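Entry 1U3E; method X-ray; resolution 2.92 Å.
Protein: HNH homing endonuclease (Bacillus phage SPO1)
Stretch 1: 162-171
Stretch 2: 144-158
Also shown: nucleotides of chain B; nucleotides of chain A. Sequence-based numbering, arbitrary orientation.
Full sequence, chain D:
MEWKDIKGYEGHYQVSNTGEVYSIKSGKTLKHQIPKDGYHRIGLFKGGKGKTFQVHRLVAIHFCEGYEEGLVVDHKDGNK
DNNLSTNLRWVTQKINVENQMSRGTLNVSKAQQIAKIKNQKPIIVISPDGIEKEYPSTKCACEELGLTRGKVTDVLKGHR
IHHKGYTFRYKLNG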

ATOM      1  N   HIS D 162      16.032  -0.626  37.803  1.00 43.49           N
ATOM      2  CA  HIS D 162      17.418  -0.522  37.336  1.00 43.79           C
ATOM      3  C   HIS D 162      17.980  -1.872  36.923  1.00 42.90           C
ATOM      4  O   HIS D 162      17.376  -2.933  37.125  1.00 42.93           O
ATOM      5  CB  HIS D 162      18.318  -0.004  38.441  1.00 44.68           C
ATOM      6  CG  HIS D 162      18.365  -0.925  39.606  1.00 47.17           C
ATOM      7  ND1 HIS D 162      19.164  -0.741  40.715  1.00 45.47           N
ATOM      8  CD2 HIS D 162      17.656  -2.056  39.837  1.00 45.69           C
ATOM      9  CE1 HIS D 162      18.941  -1.712  41.580  1.00 44.76           C
ATOM     10  NE2 HIS D 162      18.029  -2.522  41.072  1.00 46.36           N
ATOM     11  N   HIS D 163      19.174  -1.789  36.313  1.00 41.37           N
ATOM     12  CA  HIS D 163      19.852  -2.956  35.793  1.00 41.81           C
ATOM     13  C   HIS D 163      21.345  -2.748  35.751  1.00 41.89           C
ATOM     14  O   HIS D 163      21.825  -1.781  35.162  1.00 36.80           O
ATOM     15  CB  HIS D 163      19.263  -3.282  34.420  1.00 44.24           C
ATOM     16  CG  HIS D 163      20.119  -4.244  33.582  1.00 42.97           C
ATOM     17  ND1 HIS D 163      20.572  -5.456  34.049  1.00 46.12           N
ATOM     18  CD2 HIS D 163      20.591  -4.130  32.317  1.00 43.00           C
ATOM     19  CE1 HIS D 163      21.285  -6.049  33.106  1.00 45.64           C
ATOM     20  NE2 HIS D 163      21.312  -5.264  32.045  1.00 42.73           N
ATOM     21  N   LYS D 164      22.076  -3.673  36.363  1.00 42.89           N
ATOM     22  CA  LYS D 164      23.525  -3.587  36.430  1.00 43.71           C
ATOM     23  C   LYS D 164      23.976  -2.210  36.902  1.00 44.67           C
ATOM     24  O   LYS D 164      24.967  -1.667  36.413  1.00 45.91           O
ATOM     25  CB  LYS D 164      24.152  -3.920  35.076  1.00 43.46           C
ATOM     26  CG  LYS D 164      24.186  -5.405  34.758  1.00 43.22           C
ATOM     27  CD  LYS D 164      24.850  -5.654  33.418  1.00 44.31           C
ATOM     28  CE  LYS D 164      24.833  -7.122  33.043  1.00 45.85           C
ATOM     29  NZ  LYS D 164      25.091  -7.330  31.592  1.00 50.91           N
ATOM     30  N   GLY D 165      23.234  -1.650  37.855  1.00 45.66           N
ATOM     31  CA  GLY D 165      23.605  -0.374  38.439  1.00 46.52           C
ATOM     32  C   GLY D 165      23.115   0.854  37.652  1.00 48.89           C
ATOM     33  O   GLY D 165      22.995   1.942  38.224  1.00 52.09           O
ATOM     34  N   TYR D 166      22.851   0.685  36.363  1.00 45.56           N
ATOM     35  CA  TYR D 166      22.377   1.803  35.571  1.00 43.80           C
ATOM     36  C   TYR D 166      20.857   1.817  35.610  1.00 44.37           C
ATOM     37  O   TYR D 166      20.241   0.908  36.155  1.00 44.64           O
ATOM     38  CB  TYR D 166      22.837   1.710  34.108  1.00 42.54           C
ATOM     39  CG  TYR D 166      24.283   1.385  33.848  1.00 41.98           C
ATOM     40  CD1 TYR D 166      24.789   0.097  34.010  1.00 41.77           C
ATOM     41  CD2 TYR D 166      25.158   2.354  33.387  1.00 43.72           C
ATOM     42  CE1 TYR D 166      26.106  -0.208  33.686  1.00 42.03           C
ATOM     43  CE2 TYR D 166      26.488   2.056  33.062  1.00 43.48           C
ATOM     44  CZ  TYR D 166      26.942   0.778  33.200  1.00 43.49           C
ATOM     45  OH  TYR D 166      28.232   0.453  32.855  1.00 41.91           O
ATOM     46  N   THR D 167      20.298   2.837  35.037  1.00 44.15           N
ATOM     47  CA  THR D 167      18.871   3.018  34.905  1.00 43.61           C
ATOM     48  C   THR D 167      18.693   3.629  33.525  1.00 44.86           C
ATOM     49  O   THR D 167      19.656   4.149  32.964  1.00 45.46           O
ATOM     50  CB  THR D 167      18.262   3.895  36.008  1.00 42.14           C
ATOM     51  OG1 THR D 167      16.872   3.587  36.177  1.00 38.28           O
ATOM     52  CG2 THR D 167      18.407   5.358  35.650  1.00 42.63           C
ATOM     53  N   PHE D 168      17.497   3.579  32.964  1.00 44.44           N
ATOM     54  CA  PHE D 168      17.299   4.091  31.631  1.00 43.29           C
ATOM     55  C   PHE D 168      16.014   4.866  31.474  1.00 43.39           C
ATOM     56  O   PHE D 168      15.044   4.600  32.180  1.00 42.57           O
ATOM     57  CB  PHE D 168      17.406   2.941  30.633  1.00 43.48           C
ATOM     58  CG  PHE D 168      18.565   2.027  30.934  1.00 42.14           C
ATOM     59  CD1 PHE D 168      18.434   1.040  31.909  1.00 43.51           C
ATOM     60  CD2 PHE D 168      19.795   2.174  30.292  1.00 42.42           C
ATOM     61  CE1 PHE D 168      19.512   0.224  32.222  1.00 44.51           C
ATOM     62  CE2 PHE D 168      20.871   1.370  30.594  1.00 45.38           C
ATOM     63  CZ  PHE D 168      20.737   0.385  31.574  1.00 42.49           C
ATOM     64  N   ARG D 169      16.011   5.820  30.548  1.00 41.58           N
ATOM     65  CA  ARG D 169      14.850   6.649  30.275  1.00 39.52           C
ATOM     66  C   ARG D 169      14.934   7.054  28.815  1.00 40.62           C
ATOM     67  O   ARG D 169      16.017   7.332  28.319  1.00 43.70           O
ATOM     68  CB  ARG D 169      14.822   7.869  31.178  1.00 38.43           C
ATOM     69  CG  ARG D 169      14.920   7.580  32.657  1.00 39.64           C
ATOM     70  CD  ARG D 169      13.720   6.769  33.133  1.00 38.10           C
ATOM     71  NE  ARG D 169      14.138   5.580  33.877  1.00 44.48           N
ATOM     72  CZ  ARG D 169      14.167   5.487  35.203  1.00 43.88           C
ATOM     73  NH1 ARG D 169      13.795   6.510  35.937  1.00 48.79           N
ATOM     74  NH2 ARG D 169      14.579   4.374  35.798  1.00 49.34           N
ATOM     75  N   TYR D 170      13.801   7.092  28.124  1.00 41.46           N
ATOM     76  CA  TYR D 170      13.794   7.464  26.707  1.00 44.01           C
ATOM     77  C   TYR D 170      14.131   8.923  26.461  1.00 45.99           C
ATOM     78  O   TYR D 170      13.855   9.783  27.290  1.00 47.37           O
ATOM     79  CB  TYR D 170      12.430   7.205  26.079  1.00 39.40           C
ATOM     80  CG  TYR D 170      11.930   5.799  26.212  1.00 38.20           C
ATOM     81  CD1 TYR D 170      11.113   5.428  27.273  1.00 36.98           C
ATOM     82  CD2 TYR D 170      12.230   4.849  25.243  1.00 36.95           C
ATOM     83  CE1 TYR D 170      10.597   4.148  27.358  1.00 36.49           C
ATOM     84  CE2 TYR D 170      11.727   3.568  25.314  1.00 35.08           C
ATOM     85  CZ  TYR D 170      10.906   3.220  26.366  1.00 38.92           C
ATOM     86  OH  TYR D 170      10.358   1.955  26.389  1.00 38.54           O
ATOM     87  N   LYS D 171      14.718   9.201  25.311  1.00 50.44           N
ATOM     88  CA  LYS D 171      15.035  10.562  24.968  1.00 58.12           C
ATOM     89  C   LYS D 171      13.803  11.046  24.226  1.00 65.89           C
ATOM     90  O   LYS D 171      13.531  10.596  23.122  1.00 68.82           O
ATOM     91  CB  LYS D 171      16.245  10.610  24.044  1.00 57.46           C
ATOM     92  CG  LYS D 171      17.017  11.922  24.100  1.00 61.61           C
ATOM     93  CD  LYS D 171      16.107  13.137  23.950  1.00 64.92           C
ATOM     94  CE  LYS D 171      16.848  14.441  24.225  1.00 66.63           C
ATOM     95  NZ  LYS D 171      17.976  14.677  23.272  1.00 70.57           N
TER
ATOM     96  P    DG B   9      23.282 -10.402  32.476  1.00 52.18           P
ATOM     97  OP1  DG B   9      24.733 -10.172  32.296  1.00 54.05           O
ATOM     98  OP2  DG B   9      22.314  -9.355  32.071  1.00 51.48           O
ATOM     99  O5'  DG B   9      22.903 -11.726  31.699  1.00 49.82           O
ATOM    100  C5'  DG B   9      21.736 -12.410  32.079  1.00 50.09           C
ATOM    101  C4'  DG B   9      21.713 -13.802  31.509  1.00 51.74           C
ATOM    102  O4'  DG B   9      20.448 -14.351  31.925  1.00 52.86           O
ATOM    103  C3'  DG B   9      21.717 -13.890  29.990  1.00 52.64           C
ATOM    104  O3'  DG B   9      22.267 -15.151  29.568  1.00 57.36           O
ATOM    105  C2'  DG B   9      20.247 -13.745  29.654  1.00 52.95           C
ATOM    106  C1'  DG B   9      19.535 -14.380  30.843  1.00 53.44           C
ATOM    107  N9   DG B   9      18.375 -13.603  31.260  1.00 53.58           N
ATOM    108  C8   DG B   9      18.378 -12.290  31.656  1.00 52.50           C
ATOM    109  N7   DG B   9      17.194 -11.847  31.971  1.00 53.31           N
ATOM    110  C5   DG B   9      16.357 -12.936  31.771  1.00 55.52           C
ATOM    111  C6   DG B   9      14.957 -13.055  31.941  1.00 58.08           C
ATOM    112  O6   DG B   9      14.144 -12.194  32.307  1.00 60.02           O
ATOM    113  N1   DG B   9      14.515 -14.336  31.628  1.00 58.42           N
ATOM    114  C2   DG B   9      15.310 -15.364  31.199  1.00 57.41           C
ATOM    115  N2   DG B   9      14.678 -16.522  30.944  1.00 61.61           N
ATOM    116  N3   DG B   9      16.620 -15.266  31.032  1.00 54.97           N
ATOM    117  C4   DG B   9      17.072 -14.030  31.336  1.00 54.79           C
ATOM    118  P    DG B   8      21.944  -7.157  38.132  1.00 48.46           P
ATOM    119  OP1  DG B   8      23.363  -6.834  38.341  1.00 46.98           O
ATOM    120  OP2  DG B   8      21.014  -6.099  37.683  1.00 54.45           O
ATOM    121  O5'  DG B   8      21.856  -8.371  37.115  1.00 54.08           O
ATOM    122  C5'  DG B   8      22.509  -9.588  37.436  1.00 51.81           C
ATOM    123  C4'  DG B   8      22.397 -10.589  36.313  1.00 50.88           C
ATOM    124  O4'  DG B   8      21.117 -11.271  36.379  1.00 47.26           O
ATOM    125  C3'  DG B   8      22.429  -9.919  34.938  1.00 49.33           C
ATOM    126  O3'  DG B   8      22.993 -10.843  33.997  1.00 53.59           O
ATOM    127  C2'  DG B   8      20.956  -9.668  34.667  1.00 48.66           C
ATOM    128  C1'  DG B   8      20.351 -10.932  35.249  1.00 45.18           C
ATOM    129  N9   DG B   8      18.929 -10.951  35.578  1.00 44.72           N
ATOM    130  C8   DG B   8      18.154  -9.897  35.985  1.00 45.62           C
ATOM    131  N7   DG B   8      16.886 -10.195  36.070  1.00 42.82           N
ATOM    132  C5   DG B   8      16.822 -11.538  35.724  1.00 45.67           C
ATOM    133  C6   DG B   8      15.701 -12.410  35.617  1.00 46.28           C
ATOM    134  O6   DG B   8      14.507 -12.159  35.815  1.00 49.00           O
ATOM    135  N1   DG B   8      16.080 -13.685  35.234  1.00 42.78           N
ATOM    136  C2   DG B   8      17.365 -14.084  34.994  1.00 45.93           C
ATOM    137  N2   DG B   8      17.515 -15.375  34.649  1.00 47.89           N
ATOM    138  N3   DG B   8      18.424 -13.284  35.086  1.00 47.28           N
ATOM    139  C4   DG B   8      18.077 -12.030  35.449  1.00 45.66           C
ATOM    140  P    DT A  24      10.508  -0.376  23.377  1.00 47.18           P
ATOM    141  OP1  DT A  24       9.527   0.729  23.321  1.00 49.24           O
ATOM    142  OP2  DT A  24      11.777  -0.207  24.120  1.00 45.53           O
ATOM    143  O5'  DT A  24       9.770  -1.641  23.962  1.00 45.54           O
ATOM    144  C5'  DT A  24       9.990  -2.892  23.373  1.00 46.41           C
ATOM    145  C4'  DT A  24       8.787  -3.765  23.570  1.00 45.03           C
ATOM    146  O4'  DT A  24       9.132  -5.020  22.947  1.00 46.16           O
ATOM    147  C3'  DT A  24       8.577  -4.074  25.048  1.00 50.28           C
ATOM    148  O3'  DT A  24       7.196  -4.247  25.398  1.00 52.14           O
ATOM    149  C2'  DT A  24       9.432  -5.305  25.263  1.00 48.41           C
ATOM    150  C1'  DT A  24       9.355  -6.014  23.924  1.00 44.37           C
ATOM    151  N1   DT A  24      10.586  -6.740  23.569  1.00 41.36           N
ATOM    152  C2   DT A  24      10.462  -8.069  23.263  1.00 41.68           C
ATOM    153  O2   DT A  24       9.385  -8.642  23.213  1.00 41.89           O
ATOM    154  N3   DT A  24      11.646  -8.712  23.016  1.00 44.20           N
ATOM    155  C4   DT A  24      12.916  -8.168  23.032  1.00 41.58           C
ATOM    156  O4   DT A  24      13.893  -8.880  22.790  1.00 36.26           O
ATOM    157  C5   DT A  24      12.971  -6.760  23.339  1.00 40.03           C
ATOM    158  C7   DT A  24      14.302  -6.082  23.382  1.00 38.07           C
ATOM    159  C6   DT A  24      11.816  -6.120  23.579  1.00 41.23           C
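Stretch 2 (144-158) ELGLTRGKVTDVLKG

Residues 149-157 form a helix that packs across strand 167-170, the axes approaching to 6.8 Å with 63° between their N-to-C directions. Before it, Leu145 is followed by Gly146 at positive phi and by extended Leu147 and Thr148; after it, Gly158 closes the helix in a Schellman motif.

Three aromatic rings of stretch 1 each receive an aliphatic group over one face. Phe168 (chi1 m, chi2 81°) turns its ring to Val152, whose t rotamer places CG1 3.8 Å from Phe168 CG. Val155, also t, sets CG1 at the ring edge, 3.7 Å from Phe168 CD1. Leu156 (m, t) brings CD2 over the Tyr170 ring, 3.8 Å from its centroid, and CB 3.5 Å from Tyr170 CZ; the tyrosine's CA-to-CB bond points sideways, but chi1 m carries its ring to the helix.

His163, with chi1 t, lies under Lys151 CB, 3.5 Å from His163 CD2, and its NE2 accepts a weak hydrogen bond from Thr148 N (3.4 Å). Lys151 starts toward stretch 1, but its off-rotamer chain leads away, and NZ donates to N7 of DG9 (3.1 Å). Lys164, nearly extended beyond chi1 m, passes Leu147 CD2 at 3.7 Å from its CD; its NZ bonds Gly146 O (2.8 Å) and DG9 OP1 (2.9 Å), tying the loop to the DNA backbone.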

ATOM      1  N   GLU D 144      27.687  -1.370  23.797  1.00 58.21           N
ATOM      2  CA  GLU D 144      28.784  -0.541  24.274  1.00 59.77           C
ATOM      3  C   GLU D 144      29.053  -0.724  25.759  1.00 56.53           C
ATOM      4  O   GLU D 144      30.206  -0.754  26.187  1.00 56.17           O
ATOM      5  CB  GLU D 144      28.475   0.938  24.033  1.00 65.43           C
ATOM      6  CG  GLU D 144      27.997   1.286  22.636  1.00 74.22           C
ATOM      7  CD  GLU D 144      29.124   1.397  21.633  1.00 79.22           C
ATOM      8  OE1 GLU D 144      30.051   2.199  21.884  1.00 81.15           O
ATOM      9  OE2 GLU D 144      29.075   0.694  20.599  1.00 83.27           O
ATOM     10  N   LEU D 145      27.978  -0.844  26.533  1.00 53.62           N
ATOM     11  CA  LEU D 145      28.073  -0.964  27.983  1.00 50.82           C
ATOM     12  C   LEU D 145      27.882  -2.366  28.551  1.00 47.18           C
ATOM     13  O   LEU D 145      27.774  -2.531  29.761  1.00 47.65           O
ATOM     14  CB  LEU D 145      27.058  -0.019  28.627  1.00 52.46           C
ATOM     15  CG  LEU D 145      26.967   1.365  27.973  1.00 55.02           C
ATOM     16  CD1 LEU D 145      25.726   2.081  28.446  1.00 56.16           C
ATOM     17  CD2 LEU D 145      28.209   2.167  28.287  1.00 52.71           C
ATOM     18  N   GLY D 146      27.835  -3.373  27.690  1.00 43.86           N
ATOM     19  CA  GLY D 146      27.670  -4.726  28.184  1.00 42.55           C
ATOM     20  C   GLY D 146      26.432  -4.920  29.040  1.00 43.21           C
ATOM     21  O   GLY D 146      26.522  -5.294  30.212  1.00 41.12           O
ATOM     22  N   LEU D 147      25.274  -4.680  28.433  1.00 44.60           N
ATOM     23  CA  LEU D 147      23.990  -4.804  29.101  1.00 45.16           C
ATOM     24  C   LEU D 147      23.120  -5.765  28.304  1.00 47.01           C
ATOM     25  O   LEU D 147      23.450  -6.095  27.166  1.00 48.81           O
ATOM     26  CB  LEU D 147      23.329  -3.424  29.179  1.00 43.79           C
ATOM     27  CG  LEU D 147      24.225  -2.394  29.879  1.00 44.04           C
ATOM     28  CD1 LEU D 147      23.796  -0.981  29.541  1.00 43.88           C
ATOM     29  CD2 LEU D 147      24.195  -2.643  31.377  1.00 43.69           C
ATOM     30  N   THR D 148      22.024  -6.223  28.907  1.00 45.26           N
ATOM     31  CA  THR D 148      21.100  -7.139  28.247  1.00 43.17           C
ATOM     32  C   THR D 148      19.881  -6.360  27.806  1.00 43.85           C
ATOM     33  O   THR D 148      19.289  -5.625  28.592  1.00 42.65           O
ATOM     34  CB  THR D 148      20.667  -8.283  29.183  1.00 43.93           C
ATOM     35  OG1 THR D 148      21.675  -9.296  29.175  1.00 45.06           O
ATOM     36  CG2 THR D 148      19.338  -8.894  28.734  1.00 43.02           C
ATOM     37  N   ARG D 149      19.504  -6.532  26.543  1.00 44.09           N
ATOM     38  CA  ARG D 149      18.372  -5.816  25.990  1.00 44.42           C
ATOM     39  C   ARG D 149      17.062  -6.038  26.740  1.00 45.34           C
ATOM     40  O   ARG D 149      16.381  -5.076  27.095  1.00 47.35           O
ATOM     41  CB  ARG D 149      18.216  -6.153  24.509  1.00 45.98           C
ATOM     42  CG  ARG D 149      19.439  -5.797  23.699  1.00 48.66           C
ATOM     43  CD  ARG D 149      19.134  -5.639  22.228  1.00 55.52           C
ATOM     44  NE  ARG D 149      18.619  -6.860  21.625  1.00 65.05           N
ATOM     45  CZ  ARG D 149      18.056  -6.904  20.422  1.00 69.47           C
ATOM     46  NH1 ARG D 149      17.945  -5.795  19.702  1.00 71.28           N
ATOM     47  NH2 ARG D 149      17.579  -8.046  19.945  1.00 71.03           N
ATOM     48  N   GLY D 150      16.701  -7.288  26.996  1.00 43.28           N
ATOM     49  CA  GLY D 150      15.465  -7.527  27.716  1.00 46.39           C
ATOM     50  C   GLY D 150      15.399  -6.657  28.960  1.00 48.59           C
ATOM     51  O   GLY D 150      14.414  -5.969  29.209  1.00 49.35           O
ATOM     52  N   LYS D 151      16.469  -6.687  29.741  1.00 47.68           N
ATOM     53  CA  LYS D 151      16.555  -5.900  30.960  1.00 47.46           C
ATOM     54  C   LYS D 151      16.406  -4.397  30.729  1.00 48.40           C
ATOM     55  O   LYS D 151      15.497  -3.763  31.278  1.00 48.35           O
ATOM     56  CB  LYS D 151      17.887  -6.176  31.652  1.00 47.46           C
ATOM     57  CG  LYS D 151      17.806  -7.158  32.797  1.00 45.99           C
ATOM     58  CD  LYS D 151      17.077  -8.428  32.426  1.00 47.74           C
ATOM     59  CE  LYS D 151      15.637  -8.423  32.893  1.00 46.00           C
ATOM     60  NZ  LYS D 151      15.066  -9.789  32.739  1.00 40.61           N
ATOM     61  N   VAL D 152      17.303  -3.826  29.927  1.00 46.66           N
ATOM     62  CA  VAL D 152      17.274  -2.396  29.642  1.00 46.62           C
ATOM     63  C   VAL D 152      15.875  -1.929  29.296  1.00 45.66           C
ATOM     64  O   VAL D 152      15.448  -0.861  29.719  1.00 42.75           O
ATOM     65  CB  VAL D 152      18.200  -2.039  28.476  1.00 48.22           C
ATOM     66  CG1 VAL D 152      18.095  -0.567  28.165  1.00 49.25           C
ATOM     67  CG2 VAL D 152      19.624  -2.386  28.823  1.00 51.85           C
ATOM     68  N   THR D 153      15.145  -2.760  28.513  1.00 44.37           N
ATOM     69  CA  THR D 153      13.780  -2.437  28.104  1.00 43.90           C
ATOM     70  C   THR D 153      12.855  -2.400  29.310  1.00 42.07           C
ATOM     71  O   THR D 153      12.015  -1.518  29.425  1.00 36.99           O
ATOM     72  CB  THR D 153      13.278  -3.428  27.017  1.00 44.22           C
ATOM     73  OG1 THR D 153      13.989  -3.215  25.789  1.00 45.54           O
ATOM     74  CG2 THR D 153      11.797  -3.231  26.769  1.00 37.28           C
ATOM     75  N   ASP D 154      13.005  -3.373  30.205  1.00 42.50           N
ATOM     76  CA  ASP D 154      12.151  -3.450  31.387  1.00 43.98           C
ATOM     77  C   ASP D 154      12.258  -2.165  32.184  1.00 43.36           C
ATOM     78  O   ASP D 154      11.267  -1.621  32.670  1.00 43.38           O
ATOM     79  CB  ASP D 154      12.548  -4.633  32.277  1.00 45.57           C
ATOM     80  CG  ASP D 154      12.337  -5.966  31.601  1.00 46.89           C
ATOM     81  OD1 ASP D 154      11.517  -6.025  30.668  1.00 44.38           O
ATOM     82  OD2 ASP D 154      12.980  -6.953  32.008  1.00 48.31           O
ATOM     83  N   VAL D 155      13.480  -1.679  32.315  1.00 40.66           N
ATOM     84  CA  VAL D 155      13.689  -0.458  33.050  1.00 39.74           C
ATOM     85  C   VAL D 155      13.044   0.697  32.319  1.00 40.02           C
ATOM     86  O   VAL D 155      12.395   1.545  32.953  1.00 43.68           O
ATOM     87  CB  VAL D 155      15.175  -0.155  33.221  1.00 37.55           C
ATOM     88  CG1 VAL D 155      15.421   1.120  34.014  1.00 37.09           C
ATOM     89  CG2 VAL D 155      15.876  -1.335  33.869  1.00 39.40           C
ATOM     90  N   LEU D 156      13.191   0.744  31.002  1.00 40.53           N
ATOM     91  CA  LEU D 156      12.599   1.821  30.219  1.00 39.29           C
ATOM     92  C   LEU D 156      11.076   1.883  30.380  1.00 38.42           C
ATOM     93  O   LEU D 156      10.502   2.967  30.411  1.00 40.66           O
ATOM     94  CB  LEU D 156      12.960   1.655  28.736  1.00 38.80           C
ATOM     95  CG  LEU D 156      14.371   1.951  28.203  1.00 40.59           C
ATOM     96  CD1 LEU D 156      14.547   1.322  26.825  1.00 37.81           C
ATOM     97  CD2 LEU D 156      14.598   3.446  28.131  1.00 42.11           C
ATOM     98  N   LYS D 157      10.425   0.725  30.490  1.00 38.18           N
ATOM     99  CA  LYS D 157       8.965   0.659  30.630  1.00 37.85           C
ATOM    100  C   LYS D 157       8.468   0.808  32.063  1.00 40.33           C
ATOM    101  O   LYS D 157       7.271   0.972  32.292  1.00 41.82           O
ATOM    102  CB  LYS D 157       8.423  -0.659  30.072  1.00 30.18           C
ATOM    103  CG  LYS D 157       8.665  -0.876  28.595  1.00 31.45           C
ATOM    104  CD  LYS D 157       7.990   0.179  27.743  1.00 27.53           C
ATOM    105  CE  LYS D 157       8.197  -0.109  26.268  1.00 31.31           C
ATOM    106  NZ  LYS D 157       7.115   0.489  25.439  1.00 36.42           N
ATOM    107  N   GLY D 158       9.380   0.736  33.024  1.00 39.31           N
ATOM    108  CA  GLY D 158       9.002   0.885  34.414  1.00 38.94           C
ATOM    109  C   GLY D 158       8.673  -0.471  35.057  1.00 39.52           C
ATOM    110  O   GLY D 158       8.046  -0.533  36.110  1.00 38.60           O
TER